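Long-range contacts in cupin 2 conserved barrel domain protein (Leptotrichia buccalis, PDB 3RNS), which is of unknown function but belongs to the cupin superfamily, carrying a conserved beta-barrel domain of the Cupin_2 type: residues A10-F15 with K191-K196; D174-V179 with S200-A205; E183-V188 with E212-N217. All coordinates share one frame; numbering follows the deposited sequence.

The three contacts all belong to one cupin barrel, on the same side of the chain's centre, and interlock along the sequence. Contact 2 pairs two strands inside one sheet. In contact 3 a strand of the opposing sheet meets the end of neighbouring strand 209-212 and the loop after it. Contact 1 lays the N-terminal segment 10-15 beside the edge strand of that second sheet. Centres of contacts 1 and 2 are about 9 Å apart, joined by a probable hydrogen bond from Ile13 N to Ser200 O of 2.8 Å. Contacts 1 and 3, about 10 Å apart between centres, share paired strands 191-196 and 183-188. Contacts 2 and 3, about 14 Å apart between centres, meet through core side chains such as Leu203 and Val188.

Contact 1: A10-F15 with K191-K196; sequences AKPINF and KPFIVK
Phe193 meets Ala10 with its CG set between the backbone N and the carbonyl carbon (chi1 54°), a crowded position; one face of its ring lies against the Ala10-Lys11 peptide. In Lys191, which meets the same alanine, CG is anti to the backbone N, and the bend at chi3 (88°) turns CE toward Ala10, 3.4 Å from Ala10 O.

That carbonyl oxygen does two jobs. It accepts the one hydrogen bond between the segments, Lys191 NZ to Ala10 O at 2.8 Å, with the donor tilted a little from the carbonyl plane. It also lies 3.6 Å above the plane of the Phe193 ring, offset toward the rim, and Lys11 N stands over the same face. The methyl group of Ala10 closes on the lysine end, CB to Lys191 NZ 3.5 Å, and meets the ring at Phe193 CE1, 4.1 Å away.

Farther along, Pro12 approaches the same ring obliquely, its CD 3.9 Å from Phe193 CD2. Pro12 CB rests 3.5 Å from Ile194 O and, more loosely, faces Val195 CG2. This half of the contact is packing alone.

The segment 191-196 is an outer strand of a four-stranded sheet, hydrogen-bonded through its backbone to strand 183-188. Segment 10-15 bonds instead to strand 199-203, through Ala10 and Ile13, and then leads into the short helix 15-18. Phe193 and Val195 both touch Ala201 of that strand, which places the contact where the two barrel sheets come together.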
loop_
_atom_site.group_PDB
_atom_site.type_symbol
_atom_site.label_atom_id
_atom_site.label_comp_id
_atom_site.label_asym_id
_atom_site.label_seq_id
_atom_site.Cartn_x
_atom_site.Cartn_y
_atom_site.Cartn_z
ATOM N N ALA A 10 -0.028 -11.595 -9.854
ATOM C CA ALA A 10 -1.235 -12.407 -9.865
ATOM C C ALA A 10 -1.154 -13.505 -8.810
ATOM O O ALA A 10 -1.593 -14.632 -9.056
ATOM C CB ALA A 10 -1.481 -13.003 -11.274
ATOM N N LYS A 11 -0.597 -13.156 -7.650
ATOM C CA LYS A 11 -0.347 -14.098 -6.568
ATOM C C LYS A 11 -0.436 -13.363 -5.213
ATOM O O LYS A 11 0.122 -12.271 -5.077
ATOM C CB LYS A 11 1.055 -14.683 -6.762
ATOM C CG LYS A 11 1.641 -15.431 -5.579
ATOM C CD LYS A 11 3.026 -16.025 -5.882
ATOM C CE LYS A 11 2.937 -17.422 -6.540
ATOM N NZ LYS A 11 2.612 -17.451 -8.033
ATOM N N PRO A 12 -1.128 -13.946 -4.217
ATOM C CA PRO A 12 -1.181 -13.300 -2.882
ATOM C C PRO A 12 0.167 -13.429 -2.196
ATOM O O PRO A 12 0.759 -14.474 -2.272
ATOM C CB PRO A 12 -2.235 -14.096 -2.136
ATOM C CG PRO A 12 -2.236 -15.413 -2.789
ATOM C CD PRO A 12 -1.963 -15.153 -4.264
ATOM N N ILE A 13 0.636 -12.338 -1.603
ATOM C CA ILE A 13 1.892 -12.266 -0.892
ATOM C C ILE A 13 1.661 -11.572 0.429
ATOM O O ILE A 13 1.028 -10.509 0.474
ATOM C CB ILE A 13 2.962 -11.414 -1.683
ATOM C CG1 ILE A 13 3.191 -12.020 -3.076
ATOM C CG2 ILE A 13 4.317 -11.359 -0.874
ATOM C CD1 ILE A 13 3.677 -11.025 -4.147
ATOM N N ASN A 14 2.171 -12.166 1.496
ATOM C CA ASN A 14 2.115 -11.559 2.799
ATOM C C ASN A 14 3.389 -10.725 3.085
ATOM O O ASN A 14 4.419 -11.290 3.398
ATOM C CB ASN A 14 1.911 -12.649 3.834
ATOM C CG ASN A 14 1.891 -12.147 5.250
ATOM O OD1 ASN A 14 1.954 -10.961 5.534
ATOM N ND2 ASN A 14 1.885 -13.103 6.186
ATOM N N PHE A 15 3.289 -9.390 3.015
ATOM C CA PHE A 15 4.491 -8.524 3.191
ATOM C C PHE A 15 5.069 -8.655 4.571
ATOM O O PHE A 15 6.276 -8.565 4.738
ATOM C CB PHE A 15 4.183 -7.045 2.874
ATOM C CG PHE A 15 3.943 -6.786 1.413
ATOM C CD1 PHE A 15 4.304 -7.717 0.457
ATOM C CD2 PHE A 15 3.366 -5.608 0.990
ATOM C CE1 PHE A 15 4.148 -7.447 -0.899
ATOM C CE2 PHE A 15 3.200 -5.345 -0.345
ATOM C CZ PHE A 15 3.578 -6.253 -1.293
ATOM N N LYS A 191 -7.692 -16.006 -14.314
ATOM C CA LYS A 191 -7.241 -16.822 -13.198
ATOM C C LYS A 191 -7.564 -16.253 -11.798
ATOM O O LYS A 191 -7.127 -15.177 -11.491
ATOM C CB LYS A 191 -5.771 -16.996 -13.273
ATOM C CG LYS A 191 -5.281 -17.887 -12.204
ATOM C CD LYS A 191 -3.836 -17.705 -12.083
ATOM C CE LYS A 191 -3.495 -16.592 -11.140
ATOM N NZ LYS A 191 -2.033 -16.453 -11.163
ATOM N N PRO A 192 -8.282 -17.020 -10.951
ATOM C CA PRO A 192 -8.732 -16.615 -9.607
ATOM C C PRO A 192 -7.732 -16.869 -8.472
ATOM O O PRO A 192 -6.944 -17.809 -8.519
ATOM C CB PRO A 192 -9.979 -17.465 -9.384
ATOM C CG PRO A 192 -9.885 -18.587 -10.373
ATOM C CD PRO A 192 -8.685 -18.407 -11.231
ATOM N N PHE A 193 -7.729 -15.987 -7.483
ATOM C CA PHE A 193 -6.924 -16.180 -6.299
ATOM C C PHE A 193 -7.501 -15.275 -5.233
ATOM O O PHE A 193 -8.110 -14.209 -5.526
ATOM C CB PHE A 193 -5.428 -15.907 -6.565
ATOM C CG PHE A 193 -5.141 -14.553 -7.164
ATOM C CD1 PHE A 193 -5.224 -14.349 -8.510
ATOM C CD2 PHE A 193 -4.766 -13.512 -6.364
ATOM C CE1 PHE A 193 -4.972 -13.102 -9.058
ATOM C CE2 PHE A 193 -4.475 -12.275 -6.889
ATOM C CZ PHE A 193 -4.611 -12.060 -8.248
ATOM N N ILE A 194 -7.405 -15.759 -4.010
ATOM C CA ILE A 194 -7.923 -15.065 -2.880
ATOM C C ILE A 194 -6.787 -14.268 -2.271
ATOM O O ILE A 194 -5.669 -14.799 -2.066
ATOM C CB ILE A 194 -8.388 -16.031 -1.771
ATOM C CG1 ILE A 194 -9.428 -17.006 -2.300
ATOM C CG2 ILE A 194 -8.843 -15.224 -0.550
ATOM C CD1 ILE A 194 -10.543 -16.387 -2.932
ATOM N N VAL A 195 -7.073 -13.024 -1.924
ATOM C CA VAL A 195 -6.161 -12.174 -1.158
ATOM C C VAL A 195 -6.835 -11.869 0.179
ATOM O O VAL A 195 -7.934 -11.317 0.216
ATOM C CB VAL A 195 -5.836 -10.901 -1.926
ATOM C CG1 VAL A 195 -4.801 -10.035 -1.169
ATOM C CG2 VAL A 195 -5.310 -11.286 -3.298
ATOM N N LYS A 196 -6.214 -12.332 1.261
ATOM C CA LYS A 196 -6.743 -12.192 2.582
ATOM C C LYS A 196 -6.253 -10.943 3.260
ATOM O O LYS A 196 -5.337 -10.262 2.772
ATOM C CB LYS A 196 -6.337 -13.371 3.413
ATOM C CG LYS A 196 -6.823 -14.688 2.835
ATOM C CD LYS A 196 -6.313 -15.819 3.742
ATOM C CE LYS A 196 -6.832 -17.190 3.314
ATOM N NZ LYS A 196 -8.255 -17.154 2.830
#

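Contact 2: D174-V179 with S200-A205; sequences DALVTV and SAVLPA
The flat group here is the carboxylate of Asp174, approached by Ala205 from above its plane: Ala205 N donates to Asp174 OD1 at 2.9 Å, and lies 37° out of the carboxylate plane. Pro204 CA packs against the same oxygen at 3.3 Å. CG of Asp174 stands anti to the carbonyl carbon, beside the backbone N (chi1 -62°); although the bond to CB does not itself head for the loop, the carboxylate comes nearer and has OD1 beside Ala205. Beyond the last strand pair, this side-chain bond ties Asp174 to the loop after strand 199-203. An alanine at Asp174 would probably leave Ala205 N without this acceptor and the Pro204-Ala205 loop freer to shift.

The strands pair antiparallel. Ala175 with Leu203 and Val177 with Ala201 are the hydrogen-bonded pairs, and each gives and takes a backbone bond. The straightest, Ala175 N to Leu203 O, spans 2.9 Å, while Leu203 N to Ala175 O is shorter at 2.7 Å. Leu176 with Val202 and Thr178 with Ser200 are non-hydrogen-bonded pairs.

The sheet face bearing Ala175, Val177, Ala201 and Leu203 is apolar. Val177 CG1 meets Leu203 CD1 at 3.8 Å, the two side chains crossing at about a right angle. On the face of Leu176 and Val202, Leu176 CD1 touches Val202 CG2, also at 3.8 Å. There Thr178 OG1 and Ser200 OG share a hydrogen bond of 3.0 Å, a polar pair in buried surroundings.

The apolar face looks to Tyr186, Val188 and Phe193 of the opposing sheet, while on the opposite face Val202 meets Ile7 and Val9 of the N-terminal loop. Two antiparallel sheets packed around an apolar interior are the cupin beta-barrel.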
loop_
_atom_site.group_PDB
_atom_site.type_symbol
_atom_site.label_atom_id
_atom_site.label_comp_id
_atom_site.label_asym_id
_atom_site.label_seq_id
_atom_site.Cartn_x
_atom_site.Cartn_y
_atom_site.Cartn_z
ATOM N N ASP A 174 0.851 -0.997 -13.548
ATOM C CA ASP A 174 0.796 -2.109 -12.626
ATOM C C ASP A 174 0.141 -1.629 -11.359
ATOM O O ASP A 174 0.453 -0.559 -10.872
ATOM C CB ASP A 174 2.192 -2.645 -12.274
ATOM C CG ASP A 174 2.950 -3.188 -13.487
ATOM O OD1 ASP A 174 2.433 -4.121 -14.169
ATOM O OD2 ASP A 174 4.077 -2.654 -13.765
ATOM N N ALA A 175 -0.780 -2.424 -10.837
ATOM C CA ALA A 175 -1.471 -2.091 -9.613
ATOM C C ALA A 175 -1.057 -3.048 -8.512
ATOM O O ALA A 175 -1.100 -4.264 -8.689
ATOM C CB ALA A 175 -2.943 -2.222 -9.793
ATOM N N LEU A 176 -0.762 -2.499 -7.361
ATOM C CA LEU A 176 -0.617 -3.269 -6.153
ATOM C C LEU A 176 -1.914 -3.117 -5.329
ATOM O O LEU A 176 -2.316 -2.002 -4.988
ATOM C CB LEU A 176 0.583 -2.744 -5.328
ATOM C CG LEU A 176 0.749 -3.519 -4.006
ATOM C CD1 LEU A 176 1.374 -4.926 -4.304
ATOM C CD2 LEU A 176 1.569 -2.646 -3.017
ATOM N N VAL A 177 -2.539 -4.220 -4.994
ATOM C CA VAL A 177 -3.704 -4.202 -4.118
ATOM C C VAL A 177 -3.316 -4.832 -2.783
ATOM O O VAL A 177 -2.503 -5.793 -2.743
ATOM C CB VAL A 177 -4.921 -4.895 -4.775
ATOM C CG1 VAL A 177 -5.290 -4.131 -6.075
ATOM C CG2 VAL A 177 -4.655 -6.391 -5.087
ATOM N N THR A 178 -3.786 -4.233 -1.710
ATOM C CA THR A 178 -3.600 -4.759 -0.366
ATOM C C THR A 178 -4.960 -4.825 0.334
ATOM O O THR A 178 -5.679 -3.813 0.397
ATOM C CB THR A 178 -2.663 -3.860 0.490
ATOM O OG1 THR A 178 -1.426 -3.631 -0.224
ATOM C CG2 THR A 178 -2.296 -4.550 1.819
ATOM N N VAL A 179 -5.271 -5.980 0.927
ATOM C CA VAL A 179 -6.551 -6.161 1.534
ATOM C C VAL A 179 -6.438 -5.731 2.965
ATOM O O VAL A 179 -5.615 -6.262 3.705
ATOM C CB VAL A 179 -7.050 -7.594 1.413
ATOM C CG1 VAL A 179 -8.321 -7.836 2.294
ATOM C CG2 VAL A 179 -7.333 -7.904 -0.095
ATOM N N SER A 200 -1.195 -8.893 -0.124
ATOM C CA SER A 200 -1.179 -8.026 -1.279
ATOM C C SER A 200 -0.976 -8.817 -2.545
ATOM O O SER A 200 -0.554 -9.971 -2.533
ATOM C CB SER A 200 -0.039 -7.018 -1.131
ATOM O OG SER A 200 -0.063 -6.329 0.127
ATOM N N ALA A 201 -1.235 -8.189 -3.671
ATOM C CA ALA A 201 -0.959 -8.788 -4.977
ATOM C C ALA A 201 -0.735 -7.711 -6.023
ATOM O O ALA A 201 -1.280 -6.590 -5.943
ATOM C CB ALA A 201 -2.163 -9.748 -5.425
ATOM N N VAL A 202 -0.013 -8.074 -7.066
ATOM C CA VAL A 202 0.167 -7.189 -8.203
ATOM C C VAL A 202 -0.736 -7.618 -9.357
ATOM O O VAL A 202 -0.752 -8.787 -9.743
ATOM C CB VAL A 202 1.652 -7.131 -8.672
ATOM C CG1 VAL A 202 1.797 -6.267 -9.956
ATOM C CG2 VAL A 202 2.502 -6.559 -7.562
ATOM N N LEU A 203 -1.487 -6.663 -9.903
ATOM C CA LEU A 203 -2.306 -6.870 -11.074
ATOM C C LEU A 203 -1.550 -6.149 -12.157
ATOM O O LEU A 203 -1.516 -4.911 -12.155
ATOM C CB LEU A 203 -3.726 -6.284 -10.893
ATOM C CG LEU A 203 -4.420 -6.493 -9.538
ATOM C CD1 LEU A 203 -5.788 -5.745 -9.477
ATOM C CD2 LEU A 203 -4.580 -7.973 -9.312
ATOM N N PRO A 204 -0.954 -6.899 -13.094
ATOM C CA PRO A 204 -0.072 -6.300 -14.098
ATOM C C PRO A 204 -0.743 -5.466 -15.188
ATOM O O PRO A 204 -1.908 -5.699 -15.567
ATOM C CB PRO A 204 0.641 -7.502 -14.703
ATOM C CG PRO A 204 -0.354 -8.608 -14.562
ATOM C CD PRO A 204 -1.103 -8.345 -13.287
ATOM N N ALA A 205 0.046 -4.533 -15.714
ATOM C CA ALA A 205 -0.393 -3.530 -16.681
ATOM C C ALA A 205 -0.950 -4.210 -17.905
ATOM O O ALA A 205 -0.425 -5.219 -18.326
ATOM C CB ALA A 205 0.799 -2.597 -17.106
#

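Contact 3: E183-V188 with E212-N217; sequences EGKYYV and EAETEN
Lys185 and Glu212 carry the backbone bonding of this contact, one antiparallel hydrogen-bonded pair with Lys185 N to Glu212 O at 3.0 Å and Glu212 N to Lys185 O at 2.9 Å. The ladder ends there, because at Ala213 the chain makes an inverse gamma turn and leaves the strand.

Charged and polar side chains extend the pairing outward. Lys185 NZ forms a salt bridge with Glu214 OE2 at 3.0 Å, coming from well above the carboxylate plane (61° out of it), and the lysine's CD packs against the same carboxylate. Glu212 has CG anti to the backbone N (chi1 170°) and an extended chain beyond it, which carries its carboxylate out to the tyrosine. Tyr187 OH donates to Glu212 OE1 at 2.7 Å, with the oxygen at the ring edge and ring and carboxylate nearly coplanar. The hydroxyl in turn accepts from Lys185 NZ at 2.9 Å, which would probably make it a better donor to Glu212.

Water bridges the other end: one molecule donates to Glu183 O at 2.8 Å and accepts from Thr215 N. Like charges also gather here, with Glu183 OE2 4.1 Å from Glu216 OE2. The repulsion is probably eased by Lys196, which forms a salt bridge with Glu183.

On the Glu212 side, Tyr187 continues the pairing with strand 209-212 at Ala210. On the opposite side, Gly184 and Tyr186 bond strand 183-188 to strand 191-196. Tyr186 turns away from the loop and packs on Phe218 and Met220 of strand 218-225, the strand into which segment 212-217 leads.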
loop_
_atom_site.group_PDB
_atom_site.type_symbol
_atom_site.label_atom_id
_atom_site.label_comp_id
_atom_site.label_asym_id
_atom_site.label_seq_id
_atom_site.Cartn_x
_atom_site.Cartn_y
_atom_site.Cartn_z
ATOM N N GLU A 183 -11.584 -10.582 3.005
ATOM C CA GLU A 183 -10.804 -11.193 1.978
ATOM C C GLU A 183 -11.531 -11.050 0.691
ATOM O O GLU A 183 -12.773 -10.995 0.656
ATOM C CB GLU A 183 -10.456 -12.653 2.283
ATOM C CG GLU A 183 -11.590 -13.571 2.303
ATOM C CD GLU A 183 -11.178 -15.072 2.453
ATOM O OE1 GLU A 183 -11.618 -15.868 1.572
ATOM O OE2 GLU A 183 -10.477 -15.439 3.447
ATOM N N GLY A 184 -10.740 -10.910 -0.364
ATOM C CA GLY A 184 -11.276 -10.662 -1.696
ATOM C C GLY A 184 -10.814 -11.674 -2.698
ATOM O O GLY A 184 -9.749 -12.296 -2.536
ATOM N N LYS A 185 -11.639 -11.899 -3.703
ATOM C CA LYS A 185 -11.310 -12.835 -4.751
ATOM C C LYS A 185 -10.942 -12.069 -5.995
ATOM O O LYS A 185 -11.776 -11.349 -6.579
ATOM C CB LYS A 185 -12.454 -13.764 -5.033
ATOM C CG LYS A 185 -12.121 -14.742 -6.141
ATOM C CD LYS A 185 -13.030 -15.944 -6.034
ATOM C CE LYS A 185 -12.873 -16.929 -7.177
ATOM N NZ LYS A 185 -14.221 -17.495 -7.538
ATOM N N TYR A 186 -9.691 -12.164 -6.392
ATOM C CA TYR A 186 -9.222 -11.437 -7.573
ATOM C C TYR A 186 -9.039 -12.358 -8.752
ATOM O O TYR A 186 -8.932 -13.566 -8.597
ATOM C CB TYR A 186 -7.909 -10.732 -7.283
ATOM C CG TYR A 186 -8.046 -9.596 -6.333
ATOM C CD1 TYR A 186 -8.095 -8.288 -6.791
ATOM C CD2 TYR A 186 -8.128 -9.818 -4.964
ATOM C CE1 TYR A 186 -8.215 -7.236 -5.900
ATOM C CE2 TYR A 186 -8.286 -8.777 -4.087
ATOM C CZ TYR A 186 -8.306 -7.501 -4.548
ATOM O OH TYR A 186 -8.442 -6.446 -3.657
ATOM N N TYR A 187 -9.125 -11.789 -9.950
ATOM C CA TYR A 187 -8.867 -12.520 -11.155
ATOM C C TYR A 187 -7.887 -11.727 -11.996
ATOM O O TYR A 187 -8.000 -10.480 -12.109
ATOM C CB TYR A 187 -10.125 -12.741 -11.983
ATOM C CG TYR A 187 -11.268 -13.490 -11.312
ATOM C CD1 TYR A 187 -11.530 -14.835 -11.588
ATOM C CD2 TYR A 187 -12.113 -12.836 -10.443
ATOM C CE1 TYR A 187 -12.608 -15.485 -10.985
ATOM C CE2 TYR A 187 -13.159 -13.462 -9.849
ATOM C CZ TYR A 187 -13.415 -14.784 -10.113
ATOM O OH TYR A 187 -14.508 -15.353 -9.447
ATOM N N VAL A 188 -6.925 -12.435 -12.581
ATOM C CA VAL A 188 -6.029 -11.828 -13.569
ATOM C C VAL A 188 -6.069 -12.720 -14.787
ATOM O O VAL A 188 -5.738 -13.893 -14.692
ATOM C CB VAL A 188 -4.568 -11.670 -13.044
ATOM C CG1 VAL A 188 -3.593 -11.287 -14.207
ATOM C CG2 VAL A 188 -4.521 -10.599 -11.943
ATOM N N GLU A 212 -14.070 -9.624 -6.817
ATOM C CA GLU A 212 -15.363 -9.967 -6.328
ATOM C C GLU A 212 -15.276 -10.180 -4.828
ATOM O O GLU A 212 -14.316 -10.822 -4.336
ATOM C CB GLU A 212 -15.751 -11.232 -7.083
ATOM C CG GLU A 212 -16.922 -11.945 -6.629
ATOM C CD GLU A 212 -17.172 -13.270 -7.431
ATOM O OE1 GLU A 212 -16.323 -13.698 -8.275
ATOM O OE2 GLU A 212 -18.242 -13.879 -7.179
ATOM N N ALA A 213 -16.257 -9.661 -4.095
ATOM C CA ALA A 213 -16.426 -10.004 -2.679
ATOM C C ALA A 213 -17.191 -11.325 -2.617
ATOM O O ALA A 213 -18.404 -11.371 -2.470
ATOM C CB ALA A 213 -17.182 -8.856 -1.916
ATOM N N GLU A 214 -16.477 -12.421 -2.754
ATOM C CA GLU A 214 -17.115 -13.710 -2.982
ATOM C C GLU A 214 -17.739 -14.310 -1.710
ATOM O O GLU A 214 -18.867 -14.672 -1.724
ATOM C CB GLU A 214 -16.079 -14.690 -3.538
ATOM C CG GLU A 214 -16.648 -16.076 -3.865
ATOM C CD GLU A 214 -15.547 -17.154 -4.033
ATOM O OE1 GLU A 214 -14.541 -17.174 -3.252
ATOM O OE2 GLU A 214 -15.704 -17.982 -4.956
ATOM N N THR A 215 -17.000 -14.388 -0.620
ATOM C CA THR A 215 -17.443 -15.058 0.603
ATOM C C THR A 215 -17.744 -14.059 1.735
ATOM O O THR A 215 -18.401 -14.414 2.699
ATOM C CB THR A 215 -16.347 -15.988 1.138
ATOM O OG1 THR A 215 -15.149 -15.223 1.292
ATOM C CG2 THR A 215 -16.080 -17.155 0.175
ATOM N N GLU A 216 -17.256 -12.824 1.648
ATOM C CA GLU A 216 -17.556 -11.861 2.710
ATOM C C GLU A 216 -17.205 -10.443 2.280
ATOM O O GLU A 216 -16.647 -10.243 1.226
ATOM C CB GLU A 216 -16.758 -12.206 3.956
ATOM C CG GLU A 216 -15.228 -12.092 3.744
ATOM C CD GLU A 216 -14.407 -12.673 4.953
ATOM O OE1 GLU A 216 -14.206 -11.960 5.979
ATOM O OE2 GLU A 216 -13.951 -13.848 4.854
ATOM N N ASN A 217 -17.573 -9.474 3.097
ATOM C CA ASN A 217 -17.221 -8.091 2.823
ATOM C C ASN A 217 -15.713 -7.900 2.871
ATOM O O ASN A 217 -15.023 -8.544 3.641
ATOM C CB ASN A 217 -17.833 -7.121 3.833
ATOM C CG ASN A 217 -19.364 -7.260 4.027
ATOM O OD1 ASN A 217 -20.118 -7.705 3.171
ATOM N ND2 ASN A 217 -19.810 -6.801 5.187
HETATM O O HOH W 1 -14.386 -12.749 -0.810
#